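Local coordinates for 2L protein (Yaba-like disease virus, PDB 3IT8) that probably binds and blocks host tumour necrosis factor, using an MHC class I-like platform followed by an immunoglobulin-like domain, at residues G196-E201 / V269-K274; W216-H221 / M275-V280; T89-I94 / G108-A113; F207-V212 / V283-L288; V186-N191 / L200-N205. All blocks are in the same frame, centred on the assembly; numbering follows the deposited sequence.

Interaction 1 (G196-E201 / V269-K274); sequences GNMTLE and VRTTSK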
# COMPACT_ATOMS: atom_id res chain seq x y z
N GLY D 196 -4.05 24.84 52.35
CA GLY D 196 -4.75 24.50 51.12
C GLY D 196 -5.81 23.45 51.38
O GLY D 196 -5.76 22.75 52.40
N ASN D 197 -6.78 23.33 50.48
CA ASN D 197 -7.84 22.34 50.66
C ASN D 197 -7.34 20.90 50.72
O ASN D 197 -7.18 20.35 51.81
CB ASN D 197 -8.91 22.51 49.58
CG ASN D 197 -8.35 22.95 48.25
OD1 ASN D 197 -7.76 24.03 48.13
ND2 ASN D 197 -8.53 22.12 47.23
N MET D 198 -7.07 20.29 49.56
CA MET D 198 -6.61 18.90 49.53
C MET D 198 -5.26 18.68 48.84
O MET D 198 -4.85 19.46 47.98
CB MET D 198 -7.67 18.03 48.87
CG MET D 198 -7.30 16.57 48.75
SD MET D 198 -8.63 15.57 48.10
CE MET D 198 -9.23 14.77 49.62
N THR D 199 -4.57 17.61 49.24
CA THR D 199 -3.27 17.27 48.67
C THR D 199 -3.20 15.77 48.35
O THR D 199 -3.58 14.92 49.17
CB THR D 199 -2.11 17.64 49.64
OG1 THR D 199 -0.97 18.04 48.88
CG2 THR D 199 -1.70 16.44 50.52
N LEU D 200 -2.73 15.44 47.16
CA LEU D 200 -2.62 14.04 46.76
C LEU D 200 -1.16 13.63 46.70
O LEU D 200 -0.31 14.37 46.20
CB LEU D 200 -3.30 13.82 45.41
CG LEU D 200 -4.81 13.72 45.56
CD1 LEU D 200 -5.49 13.78 44.22
CD2 LEU D 200 -5.14 12.42 46.27
N GLU D 201 -0.88 12.45 47.22
CA GLU D 201 0.48 11.94 47.25
C GLU D 201 0.56 10.54 46.68
O GLU D 201 0.01 9.60 47.26
CB GLU D 201 0.99 11.93 48.68
CG GLU D 201 2.41 11.45 48.81
CD GLU D 201 2.83 11.34 50.25
OE1 GLU D 201 2.73 12.36 50.97
OE2 GLU D 201 3.26 10.25 50.67
N VAL D 269 0.86 16.45 44.93
CA VAL D 269 0.09 17.33 44.05
C VAL D 269 -0.89 18.20 44.83
O VAL D 269 -1.60 17.73 45.72
CB VAL D 269 -0.70 16.52 43.00
CG1 VAL D 269 -1.66 17.42 42.25
CG2 VAL D 269 0.26 15.90 42.03
N ARG D 270 -0.93 19.48 44.47
CA ARG D 270 -1.81 20.45 45.11
C ARG D 270 -3.21 20.36 44.50
O ARG D 270 -3.46 20.90 43.43
CB ARG D 270 -1.25 21.86 44.89
CG ARG D 270 -1.07 22.67 46.16
CD ARG D 270 -2.38 23.26 46.64
NE ARG D 270 -2.15 24.18 47.75
CZ ARG D 270 -3.10 24.95 48.29
NH1 ARG D 270 -4.34 24.91 47.82
NH2 ARG D 270 -2.80 25.77 49.29
N THR D 271 -4.12 19.68 45.19
CA THR D 271 -5.49 19.52 44.69
C THR D 271 -6.29 20.81 44.77
O THR D 271 -7.27 20.89 45.51
CB THR D 271 -6.26 18.42 45.49
OG1 THR D 271 -5.54 17.18 45.42
CG2 THR D 271 -7.65 18.21 44.91
N THR D 272 -5.88 21.83 44.02
CA THR D 272 -6.59 23.10 44.02
C THR D 272 -7.99 22.87 43.45
O THR D 272 -8.22 21.90 42.73
CB THR D 272 -5.86 24.16 43.17
OG1 THR D 272 -4.54 24.35 43.70
CG2 THR D 272 -6.61 25.49 43.20
N SER D 273 -8.91 23.77 43.77
CA SER D 273 -10.29 23.65 43.30
C SER D 273 -10.48 23.96 41.82
O SER D 273 -11.60 23.87 41.31
CB SER D 273 -11.20 24.54 44.13
OG SER D 273 -12.55 24.34 43.76
N LYS D 274 -9.40 24.31 41.13
CA LYS D 274 -9.48 24.63 39.71
C LYS D 274 -10.04 23.46 38.90
O LYS D 274 -10.83 23.66 37.98
CB LYS D 274 -8.08 24.97 39.17
CG LYS D 274 -7.33 26.00 39.98
CD LYS D 274 -5.92 26.15 39.46
CE LYS D 274 -5.10 27.07 40.34
NZ LYS D 274 -3.70 27.19 39.84
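Residues 198-201 and 269-271 run antiparallel at 147°, with Thr199 facing Arg270 as a non-hydrogen-bonded pair and Leu200 facing Val269 as a hydrogen-bonded one. Val269 N gives 2.7 Å to Leu200 O, and Leu200 N returns 2.9 Å to Val269 O. That carbonyl oxygen takes a second bond: Thr199 OG1 reaches Val269 O at 3.2 Å from above the carbonyl plane. Threonine suits this place because its branched carbon fits an extended strand while its hydroxyl finds a backbone acceptor.

Toward Met198 the pairing weakens: the bond from Thr271 N to Met198 O is weak. Met198 and Thr271 lie side by side, CB to CB 3.7 Å, and Leu200 CG meets Thr271 OG1 at 3.5 Å, with CD1 close by. On the Thr199 side the Arg270 chain bends at chi2 (-79°), and its guanidinium lies with one face against Gly196 CA, where the absence of a side chain leaves room for so broad a flat group.

Strand 198-207 runs between strands 185-189 and 263-271 in the four-stranded sheet of the immunoglobulin-like domain. Leu200 and Val269 turn inward onto Trp216 of strand 213-218 in the facing sheet, whereas Thr199 touches Leu268 of strand 263-271.

Interaction 2 (W216-H221 / M275-V280); sequences WIESEH and MSSQPV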
# COMPACT_ATOMS: atom_id res chain seq x y z
N TRP D 216 -0.64 12.98 36.39
CA TRP D 216 -1.87 13.21 37.13
C TRP D 216 -2.97 13.61 36.15
O TRP D 216 -2.88 14.65 35.49
CB TRP D 216 -1.69 14.30 38.19
CG TRP D 216 -0.81 13.86 39.30
CD1 TRP D 216 0.54 14.01 39.37
CD2 TRP D 216 -1.21 13.15 40.48
NE1 TRP D 216 1.01 13.43 40.53
CE2 TRP D 216 -0.04 12.89 41.22
CE3 TRP D 216 -2.44 12.70 40.97
CZ2 TRP D 216 -0.06 12.20 42.45
CZ3 TRP D 216 -2.46 12.02 42.19
CH2 TRP D 216 -1.28 11.77 42.91
N ILE D 217 -4.00 12.77 36.06
CA ILE D 217 -5.11 13.01 35.15
C ILE D 217 -6.46 12.98 35.86
O ILE D 217 -6.73 12.08 36.65
CB ILE D 217 -5.11 11.96 34.04
CG1 ILE D 217 -3.75 11.95 33.33
CG2 ILE D 217 -6.21 12.24 33.07
CD1 ILE D 217 -3.60 10.84 32.33
N GLU D 218 -7.31 13.96 35.57
CA GLU D 218 -8.63 14.00 36.19
C GLU D 218 -9.36 12.71 35.83
O GLU D 218 -9.39 12.32 34.66
CB GLU D 218 -9.39 15.23 35.73
CG GLU D 218 -8.92 16.49 36.44
CD GLU D 218 -9.46 17.76 35.82
OE1 GLU D 218 -10.69 17.84 35.58
OE2 GLU D 218 -8.66 18.70 35.59
N SER D 219 -9.95 12.05 36.83
CA SER D 219 -10.65 10.78 36.62
C SER D 219 -11.77 10.77 35.58
O SER D 219 -12.11 9.72 35.03
CB SER D 219 -11.19 10.26 37.95
OG SER D 219 -12.08 11.19 38.52
N GLU D 220 -12.36 11.94 35.32
CA GLU D 220 -13.44 12.02 34.34
C GLU D 220 -12.97 11.47 32.99
O GLU D 220 -13.72 10.78 32.29
CB GLU D 220 -13.88 13.47 34.16
CG GLU D 220 -12.77 14.40 33.72
CD GLU D 220 -13.28 15.74 33.23
OE1 GLU D 220 -14.02 15.75 32.23
OE2 GLU D 220 -12.93 16.78 33.85
N HIS D 221 -11.73 11.76 32.65
CA HIS D 221 -11.15 11.32 31.38
C HIS D 221 -11.02 9.81 31.20
O HIS D 221 -10.69 9.35 30.11
CB HIS D 221 -9.80 11.97 31.19
CG HIS D 221 -9.87 13.46 31.11
ND1 HIS D 221 -10.68 14.11 30.20
CD2 HIS D 221 -9.24 14.42 31.82
CE1 HIS D 221 -10.54 15.41 30.36
NE2 HIS D 221 -9.67 15.63 31.33
N MET D 275 -9.64 22.25 39.27
CA MET D 275 -10.07 21.04 38.59
C MET D 275 -11.56 20.75 38.74
O MET D 275 -12.34 21.64 39.09
CB MET D 275 -9.27 19.84 39.09
CG MET D 275 -9.25 19.71 40.60
SD MET D 275 -8.27 18.30 41.12
CE MET D 275 -6.61 18.95 40.96
N SER D 276 -11.95 19.50 38.49
CA SER D 276 -13.34 19.10 38.59
C SER D 276 -13.54 17.59 38.50
O SER D 276 -14.57 17.13 38.00
CB SER D 276 -14.16 19.78 37.48
OG SER D 276 -13.72 19.36 36.20
N SER D 277 -12.57 16.82 38.97
CA SER D 277 -12.67 15.36 38.93
C SER D 277 -11.72 14.66 39.88
O SER D 277 -11.81 13.45 40.09
CB SER D 277 -12.38 14.84 37.51
OG SER D 277 -13.36 15.27 36.59
N GLN D 278 -10.81 15.42 40.48
CA GLN D 278 -9.83 14.85 41.39
C GLN D 278 -8.93 13.94 40.57
O GLN D 278 -9.36 12.89 40.10
CB GLN D 278 -10.48 14.04 42.50
CG GLN D 278 -9.46 13.49 43.47
CD GLN D 278 -10.07 12.61 44.53
OE1 GLN D 278 -10.55 11.51 44.25
NE2 GLN D 278 -10.06 13.09 45.77
N PRO D 279 -7.66 14.33 40.41
CA PRO D 279 -6.73 13.51 39.63
C PRO D 279 -6.54 12.11 40.17
O PRO D 279 -6.79 11.82 41.34
CB PRO D 279 -5.45 14.33 39.67
CG PRO D 279 -5.49 14.90 41.04
CD PRO D 279 -6.92 15.38 41.14
N VAL D 280 -6.12 11.24 39.26
CA VAL D 280 -5.82 9.86 39.54
C VAL D 280 -4.33 9.77 39.16
O VAL D 280 -3.86 10.49 38.28
CB VAL D 280 -6.67 8.94 38.68
CG1 VAL D 280 -6.39 9.18 37.21
CG2 VAL D 280 -6.38 7.52 39.03
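Ser219 sets OG between its backbone N and carbonyl carbon (chi1 59°), and the hydroxyl thereby gives 2.8 Å to Ser277 O; Glu218 instead carries CG anti to its carbonyl carbon (chi1 -78°), and the chain, extended beyond CG, brings the carboxylate to Met275 CB and Ser276 OG. Glu218 CB packs separately on Ser277 CB. The two segments are parts of neighbouring antiparallel strands of an immunoglobulin-like domain, the pair usually called C and F.

Ile217 and Val280 form a hydrogen-bonded pair: Val280 N to Ile217 O is 2.8 Å, and Ile217 N to Val280 O is 3.2 Å. The next pair, Glu218 with Pro279, is non-hydrogen-bonded, a place where proline costs nothing because no N-H is needed toward the partner strand. A 3-10 segment then starts at Ser219, whose N makes a weak bond to Gln278 O. The far end is held loosely as well, since Ser276 OG to Glu218 OE1 is weak at 3.4 Å; serines, short and polar, suit this solvent-facing turn.

Trp216, buried between the two sheets, touches Leu200 and Cys202, and its NE1 bonds to Asp267. Pro279 CB approaches the edge of that indole, near the ring plane, 3.7 Å from Trp216 CE3.

Interaction 3 (T89-I94 / G108-A113); sequences TSLSLI and GYVETA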
# COMPACT_ATOMS: atom_id res chain seq x y z
N THR D 89 31.42 28.28 37.12
CA THR D 89 32.46 27.32 37.48
C THR D 89 32.64 26.26 36.42
O THR D 89 33.77 25.89 36.07
CB THR D 89 32.10 26.58 38.76
OG1 THR D 89 31.70 27.53 39.75
CG2 THR D 89 33.29 25.79 39.25
N SER D 90 31.51 25.76 35.90
CA SER D 90 31.54 24.71 34.89
C SER D 90 30.38 24.75 33.90
O SER D 90 29.42 25.50 34.06
CB SER D 90 31.54 23.35 35.58
OG SER D 90 30.34 23.18 36.31
N LEU D 91 30.50 23.90 32.88
CA LEU D 91 29.52 23.78 31.81
C LEU D 91 29.30 22.29 31.54
O LEU D 91 30.24 21.50 31.56
CB LEU D 91 30.06 24.45 30.55
CG LEU D 91 29.05 24.68 29.43
CD1 LEU D 91 27.90 25.52 29.96
CD2 LEU D 91 29.72 25.39 28.27
N SER D 92 28.05 21.91 31.31
CA SER D 92 27.72 20.52 31.05
C SER D 92 26.81 20.30 29.84
O SER D 92 25.87 21.07 29.60
CB SER D 92 27.03 19.89 32.27
OG SER D 92 27.90 19.78 33.37
N LEU D 93 27.09 19.24 29.09
CA LEU D 93 26.28 18.89 27.93
C LEU D 93 25.56 17.60 28.30
O LEU D 93 26.16 16.53 28.35
CB LEU D 93 27.15 18.66 26.71
CG LEU D 93 26.34 18.17 25.50
CD1 LEU D 93 25.28 19.20 25.18
CD2 LEU D 93 27.25 17.92 24.29
N ILE D 94 24.27 17.70 28.59
CA ILE D 94 23.48 16.54 28.98
C ILE D 94 22.64 16.06 27.81
O ILE D 94 21.81 16.79 27.29
CB ILE D 94 22.53 16.89 30.15
CG1 ILE D 94 23.32 17.48 31.31
CG2 ILE D 94 21.79 15.65 30.62
CD1 ILE D 94 24.44 16.61 31.78
N GLY D 108 18.74 16.82 24.87
CA GLY D 108 20.08 17.32 24.66
C GLY D 108 20.04 18.77 25.07
O GLY D 108 19.46 19.59 24.36
N TYR D 109 20.62 19.09 26.21
CA TYR D 109 20.63 20.46 26.68
C TYR D 109 21.95 20.80 27.35
O TYR D 109 22.75 19.92 27.67
CB TYR D 109 19.48 20.69 27.63
CG TYR D 109 19.51 19.82 28.87
CD1 TYR D 109 20.20 20.23 30.02
CD2 TYR D 109 18.78 18.63 28.92
CE1 TYR D 109 20.15 19.48 31.19
CE2 TYR D 109 18.72 17.87 30.09
CZ TYR D 109 19.40 18.30 31.21
OH TYR D 109 19.31 17.56 32.37
N VAL D 110 22.18 22.10 27.54
CA VAL D 110 23.39 22.58 28.15
C VAL D 110 23.03 23.26 29.45
O VAL D 110 22.19 24.14 29.46
CB VAL D 110 24.09 23.61 27.22
CG1 VAL D 110 25.21 24.33 27.96
CG2 VAL D 110 24.64 22.90 26.00
N GLU D 111 23.64 22.83 30.55
CA GLU D 111 23.40 23.48 31.84
C GLU D 111 24.70 24.04 32.40
O GLU D 111 25.80 23.64 32.01
CB GLU D 111 22.75 22.53 32.84
CG GLU D 111 23.49 21.26 33.07
CD GLU D 111 22.80 20.39 34.09
OE1 GLU D 111 21.54 20.32 34.07
OE2 GLU D 111 23.51 19.75 34.91
N THR D 112 24.55 24.99 33.31
CA THR D 112 25.66 25.69 33.94
C THR D 112 25.62 25.39 35.43
O THR D 112 24.65 24.85 35.92
CB THR D 112 25.50 27.21 33.67
OG1 THR D 112 26.36 27.58 32.59
CG2 THR D 112 25.79 28.03 34.89
N ALA D 113 26.69 25.72 36.14
CA ALA D 113 26.71 25.47 37.58
C ALA D 113 25.57 26.29 38.22
O ALA D 113 25.10 25.97 39.31
CB ALA D 113 28.06 25.89 38.17
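Tyr109 lays its ring beneath Ile94, the two side chains running side by side in the same direction. From Tyr109 CB the chain turns with CG between the backbone N and the carbonyl carbon (chi1 61°), which puts CG 4.1 Å from Ile94 O of the partner strand. Next, CD1 faces Ile94 CB and CD2 faces Ile94 O. Farther out, CE1 meets both Ile94 CB and CG1, CE2 meets Ile94 CG2 at 3.8 Å, and CZ touches Ile94 CB at 3.6 Å. At the tip, Tyr109 OH packs against Ile94 CG2 and makes a weak hydrogen bond to Gly249 N. Ile94 CB stands 19° off the ring normal, a CH-pi contact over one face, while Glu111 OE1 lies at the ring edge, in its plane, and bonds to Tyr243 OH.

The backbones form a regular antiparallel hairpin. Ile94 N and Tyr109 N each give 2.8 Å to the other residue's O, and Ser92 N gives 2.9 Å to Glu111 O. Serine fits here because it is small enough for Glu111 CG to pack on its CB, and its OG bonds to Thr8 of strand 2-10.

On the other face, Leu91 CD1 meets Val110 CG1 at 3.6 Å and Leu93 CD1 meets Val110 CG2 at 3.8 Å, an apolar surface on which helix 61-82 packs. The hairpin belongs to the eight-stranded floor of an MHC-like platform: Leu91 and Leu93 press on Met73, whereas Ile94 and Tyr109 touch Pro248 of the immunoglobulin-like domain. Ile94 also touches the sugar carried by Asn6 of strand 2-10.

Interaction 4 (F207-V212 / V283-L288); sequences FYPPDV and VFHDTL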
# COMPACT_ATOMS: atom_id res chain seq x y z
N PHE D 207 11.27 -0.02 43.11
CA PHE D 207 11.20 -0.45 41.71
C PHE D 207 12.63 -0.46 41.17
O PHE D 207 13.42 0.39 41.57
CB PHE D 207 10.35 0.54 40.92
CG PHE D 207 10.70 1.97 41.20
CD1 PHE D 207 11.74 2.59 40.51
CD2 PHE D 207 9.96 2.71 42.12
CE1 PHE D 207 12.04 3.94 40.73
CE2 PHE D 207 10.24 4.07 42.35
CZ PHE D 207 11.28 4.69 41.65
N TYR D 208 13.00 -1.40 40.28
CA TYR D 208 14.38 -1.34 39.87
C TYR D 208 14.78 -0.31 38.86
O TYR D 208 15.30 0.72 39.25
CB TYR D 208 15.00 -2.64 39.39
CG TYR D 208 16.37 -2.29 38.80
CD1 TYR D 208 17.25 -1.43 39.50
CD2 TYR D 208 16.74 -2.67 37.50
CE1 TYR D 208 18.43 -0.94 38.91
CE2 TYR D 208 17.93 -2.19 36.91
CZ TYR D 208 18.76 -1.32 37.62
OH TYR D 208 19.92 -0.84 37.04
N PRO D 209 14.60 -0.57 37.55
CA PRO D 209 15.05 0.51 36.66
C PRO D 209 14.55 1.80 37.31
O PRO D 209 13.36 2.03 37.45
CB PRO D 209 14.43 0.15 35.32
CG PRO D 209 13.20 -0.62 35.70
CD PRO D 209 13.59 -1.44 36.91
N PRO D 210 15.50 2.63 37.79
CA PRO D 210 15.26 3.91 38.48
C PRO D 210 14.44 4.99 37.80
O PRO D 210 13.99 5.92 38.47
CB PRO D 210 16.66 4.38 38.86
CG PRO D 210 17.51 3.78 37.79
CD PRO D 210 16.94 2.42 37.56
N ASP D 211 14.25 4.86 36.50
CA ASP D 211 13.46 5.84 35.76
C ASP D 211 11.97 5.57 35.98
O ASP D 211 11.47 4.47 35.73
CB ASP D 211 13.79 5.81 34.26
CG ASP D 211 13.82 4.39 33.67
OD1 ASP D 211 14.60 3.54 34.17
OD2 ASP D 211 13.08 4.13 32.70
N VAL D 212 11.27 6.59 36.46
CA VAL D 212 9.85 6.49 36.70
C VAL D 212 9.25 7.82 36.37
O VAL D 212 9.85 8.86 36.63
CB VAL D 212 9.52 6.16 38.17
CG1 VAL D 212 8.09 6.54 38.48
CG2 VAL D 212 9.68 4.68 38.41
N VAL D 283 1.17 5.79 36.75
CA VAL D 283 2.59 5.49 36.90
C VAL D 283 3.20 4.78 35.71
O VAL D 283 2.75 3.70 35.33
CB VAL D 283 2.81 4.62 38.14
CG1 VAL D 283 4.22 4.09 38.18
CG2 VAL D 283 2.50 5.44 39.38
N PHE D 284 4.24 5.39 35.12
CA PHE D 284 4.93 4.80 33.98
C PHE D 284 6.26 4.21 34.41
O PHE D 284 7.13 4.92 34.89
CB PHE D 284 5.16 5.84 32.90
CG PHE D 284 3.90 6.38 32.31
CD1 PHE D 284 3.27 7.47 32.88
CD2 PHE D 284 3.34 5.79 31.17
CE1 PHE D 284 2.09 7.98 32.32
CE2 PHE D 284 2.16 6.30 30.60
CZ PHE D 284 1.54 7.39 31.18
N HIS D 285 6.40 2.90 34.24
CA HIS D 285 7.62 2.20 34.61
C HIS D 285 7.81 0.97 33.72
O HIS D 285 6.85 0.49 33.12
CB HIS D 285 7.55 1.79 36.07
CG HIS D 285 8.77 1.10 36.55
ND1 HIS D 285 9.91 1.77 36.91
CD2 HIS D 285 9.05 -0.22 36.71
CE1 HIS D 285 10.84 0.91 37.26
NE2 HIS D 285 10.35 -0.31 37.15
N ASP D 286 9.03 0.45 33.64
CA ASP D 286 9.30 -0.72 32.81
C ASP D 286 8.39 -1.89 33.16
O ASP D 286 7.84 -2.54 32.27
CB ASP D 286 10.77 -1.11 32.91
CG ASP D 286 11.65 -0.32 31.96
OD1 ASP D 286 11.22 0.77 31.53
OD2 ASP D 286 12.78 -0.80 31.65
N THR D 287 8.24 -2.16 34.44
CA THR D 287 7.34 -3.22 34.88
C THR D 287 6.02 -2.45 34.83
O THR D 287 6.01 -1.26 35.10
CB THR D 287 7.67 -3.65 36.33
OG1 THR D 287 7.47 -2.56 37.23
CG2 THR D 287 9.14 -4.08 36.41
N LEU D 288 4.92 -3.11 34.48
CA LEU D 288 3.63 -2.40 34.34
C LEU D 288 3.71 -1.19 33.41
O LEU D 288 3.73 -0.06 33.87
CB LEU D 288 3.06 -1.95 35.72
CG LEU D 288 3.52 -1.01 36.87
CD1 LEU D 288 4.69 -1.63 37.58
CD2 LEU D 288 3.84 0.39 36.41
O HOH W 1 11.37 2.40 34.00
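The His285 imidazole lies between two carbons: Phe207 CB over one face, 4.0 Å from the ring centroid, and Asp286 CB over the other, offset toward the rim. Pro209 CG also packs against the NE2-CE1 side of the ring. The Phe207 ring in turn has Val212 CG2 over one face and Pro210 CA at its edge. The two aromatic rings meet obliquely, their planes 62° apart and centroids separated by 5.4 Å.

His285 CG stands anti to the backbone N (chi1 -178°), toward the loop 207-212, and chi2 (79°) turns the ring so that ND1 faces Asp211 O in a weak, bent bond of 3.3 Å. Histidine suits the place: its aromatic face packs on carbon, and its rim nitrogens can bond. The Phe-Tyr-Pro sequence of the loop, and a histidine four residues after Cys281, are hallmarks of constant-type immunoglobulin domains.

A water joins the same backbone: Asp286 N donates to it at 3.1 Å, and it lies 2.7 Å from Asp211 O. Asp211 OD2 comes within 4.0 Å of Asp286 OD1, their carboxylate planes almost perpendicular. Two like charges so close should repel, but both side chains bond to the N of Ile1, and Asp211 OD2 also bonds to Thr100 OG1. The amino terminus, if protonated, could offset part of that repulsion while tying the platform to the immunoglobulin-like domain.

Interaction 5 (V186-N191 / L200-N205); sequences VKVTGN and LECTVN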
# COMPACT_ATOMS: atom_id res chain seq x y z
N VAL D 186 2.32 0.68 44.68
CA VAL D 186 1.84 2.05 44.61
C VAL D 186 0.66 2.26 45.52
O VAL D 186 -0.15 1.35 45.75
CB VAL D 186 1.44 2.44 43.17
CG1 VAL D 186 1.18 3.94 43.08
CG2 VAL D 186 2.52 2.00 42.19
N LYS D 187 0.57 3.47 46.06
CA LYS D 187 -0.51 3.87 46.94
C LYS D 187 -0.64 5.38 46.80
O LYS D 187 0.36 6.09 46.81
CB LYS D 187 -0.18 3.50 48.38
CG LYS D 187 -0.09 2.00 48.61
CD LYS D 187 0.94 1.65 49.68
CE LYS D 187 1.13 0.14 49.77
NZ LYS D 187 2.28 -0.23 50.63
N VAL D 188 -1.87 5.87 46.64
CA VAL D 188 -2.10 7.30 46.51
C VAL D 188 -2.79 7.77 47.78
O VAL D 188 -3.83 7.24 48.14
CB VAL D 188 -3.02 7.64 45.33
CG1 VAL D 188 -3.21 9.15 45.26
CG2 VAL D 188 -2.43 7.13 44.03
N THR D 189 -2.24 8.76 48.46
CA THR D 189 -2.86 9.24 49.69
C THR D 189 -3.43 10.64 49.58
O THR D 189 -2.86 11.51 48.92
CB THR D 189 -1.86 9.22 50.84
OG1 THR D 189 -1.41 7.88 51.05
CG2 THR D 189 -2.52 9.73 52.10
N GLY D 190 -4.56 10.86 50.23
CA GLY D 190 -5.19 12.16 50.18
C GLY D 190 -5.03 12.95 51.47
O GLY D 190 -6.01 13.20 52.16
N ASN D 191 -3.79 13.32 51.79
CA ASN D 191 -3.52 14.09 53.00
C ASN D 191 -4.05 15.50 52.78
O ASN D 191 -4.83 15.74 51.86
CB ASN D 191 -2.01 14.16 53.26
CG ASN D 191 -1.37 12.79 53.33
OD1 ASN D 191 -1.69 11.98 54.20
ND2 ASN D 191 -0.45 12.52 52.40
N LEU D 200 -2.73 15.44 47.16
CA LEU D 200 -2.62 14.04 46.76
C LEU D 200 -1.16 13.63 46.70
O LEU D 200 -0.31 14.37 46.20
CB LEU D 200 -3.30 13.82 45.41
CG LEU D 200 -4.81 13.72 45.56
CD1 LEU D 200 -5.49 13.78 44.22
CD2 LEU D 200 -5.14 12.42 46.27
N GLU D 201 -0.88 12.45 47.22
CA GLU D 201 0.48 11.94 47.25
C GLU D 201 0.56 10.54 46.68
O GLU D 201 0.01 9.60 47.26
CB GLU D 201 0.99 11.93 48.68
CG GLU D 201 2.41 11.45 48.81
CD GLU D 201 2.83 11.34 50.25
OE1 GLU D 201 2.73 12.36 50.97
OE2 GLU D 201 3.26 10.25 50.67
N CYS D 202 1.24 10.42 45.55
CA CYS D 202 1.42 9.14 44.87
C CYS D 202 2.78 8.62 45.31
O CYS D 202 3.78 9.30 45.12
CB CYS D 202 1.42 9.35 43.36
SG CYS D 202 1.22 7.86 42.35
N THR D 203 2.83 7.45 45.93
CA THR D 203 4.12 6.91 46.34
C THR D 203 4.35 5.55 45.71
O THR D 203 3.53 4.63 45.83
CB THR D 203 4.23 6.77 47.86
OG1 THR D 203 4.07 5.39 48.22
CG2 THR D 203 3.17 7.60 48.56
N VAL D 204 5.49 5.44 45.03
CA VAL D 204 5.88 4.21 44.35
C VAL D 204 7.03 3.59 45.13
O VAL D 204 8.07 4.20 45.31
CB VAL D 204 6.30 4.54 42.89
CG1 VAL D 204 6.47 3.25 42.09
CG2 VAL D 204 5.27 5.45 42.25
N ASN D 205 6.83 2.36 45.60
CA ASN D 205 7.83 1.70 46.42
C ASN D 205 8.67 0.61 45.80
O ASN D 205 8.17 -0.36 45.21
CB ASN D 205 7.17 1.13 47.67
CG ASN D 205 6.60 2.22 48.54
OD1 ASN D 205 7.31 3.14 48.92
ND2 ASN D 205 5.31 2.11 48.86
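Thr189 N gives its hydrogen to Glu201 O in a straight bond of 2.7 Å, and Glu201 N answers at 2.8 Å to Thr189 O, closing a hydrogen-bonded antiparallel pair. Two residues along, Lys187 and Thr203 repeat the pattern, Thr203 N to Lys187 O being 3.0 Å. At the non-hydrogen-bonded positions the CA hydrogens of Val186 and Val188 point at Thr203 O and Glu201 O.

Side chains alternate along each strand, and paired residues share a face. Lys187, Thr189, Glu201 and Thr203 share the outer face, where charged and hydroxyl groups can meet solvent. Val186, Val188, Cys202 and Val204 share the inner one. This is the first hairpin of the immunoglobulin-like domain, strands A and B, and Cys202 is the half-cystine of strand B that bonds to Cys281 of the opposing sheet.

SG stands anti to the backbone N of Cys202 (chi1 -165°) and is flanked by two valines of the edge strand, Val186 CG1 at 4.0 Å and Val188 CG2 at 4.1 Å. Valine is beta-branched and apolar, suited to a strand and to packing on sulfur. Val188 CG1 also meets Leu200 CD2 at 3.9 Å, while Val186 CG2 lies beside Val204 CG1, both side chains pointing the same way into the core.

How the interactions relate
From the N terminus, interaction 3 comes first: it joins the arms of a hairpin in the platform sheet and closes before any other contact opens. The remaining four build the immunoglobulin-like domain. Interaction 5 closes a short hairpin, and interaction 1 opens on the strand where it ends, so that 185-189, 198-207 and 263-271 become neighbours in one sheet. Interaction 4 closes a long loop from 207 to 288, with interaction 2 nested inside it; both involve strand 279-284, and both cross interaction 1. Trp216 and Pro279 of interaction 2 pack on Leu200, shared by interactions 1 and 5, while Val283 of interaction 4 packs on Cys202, so the two sheets meet face to face.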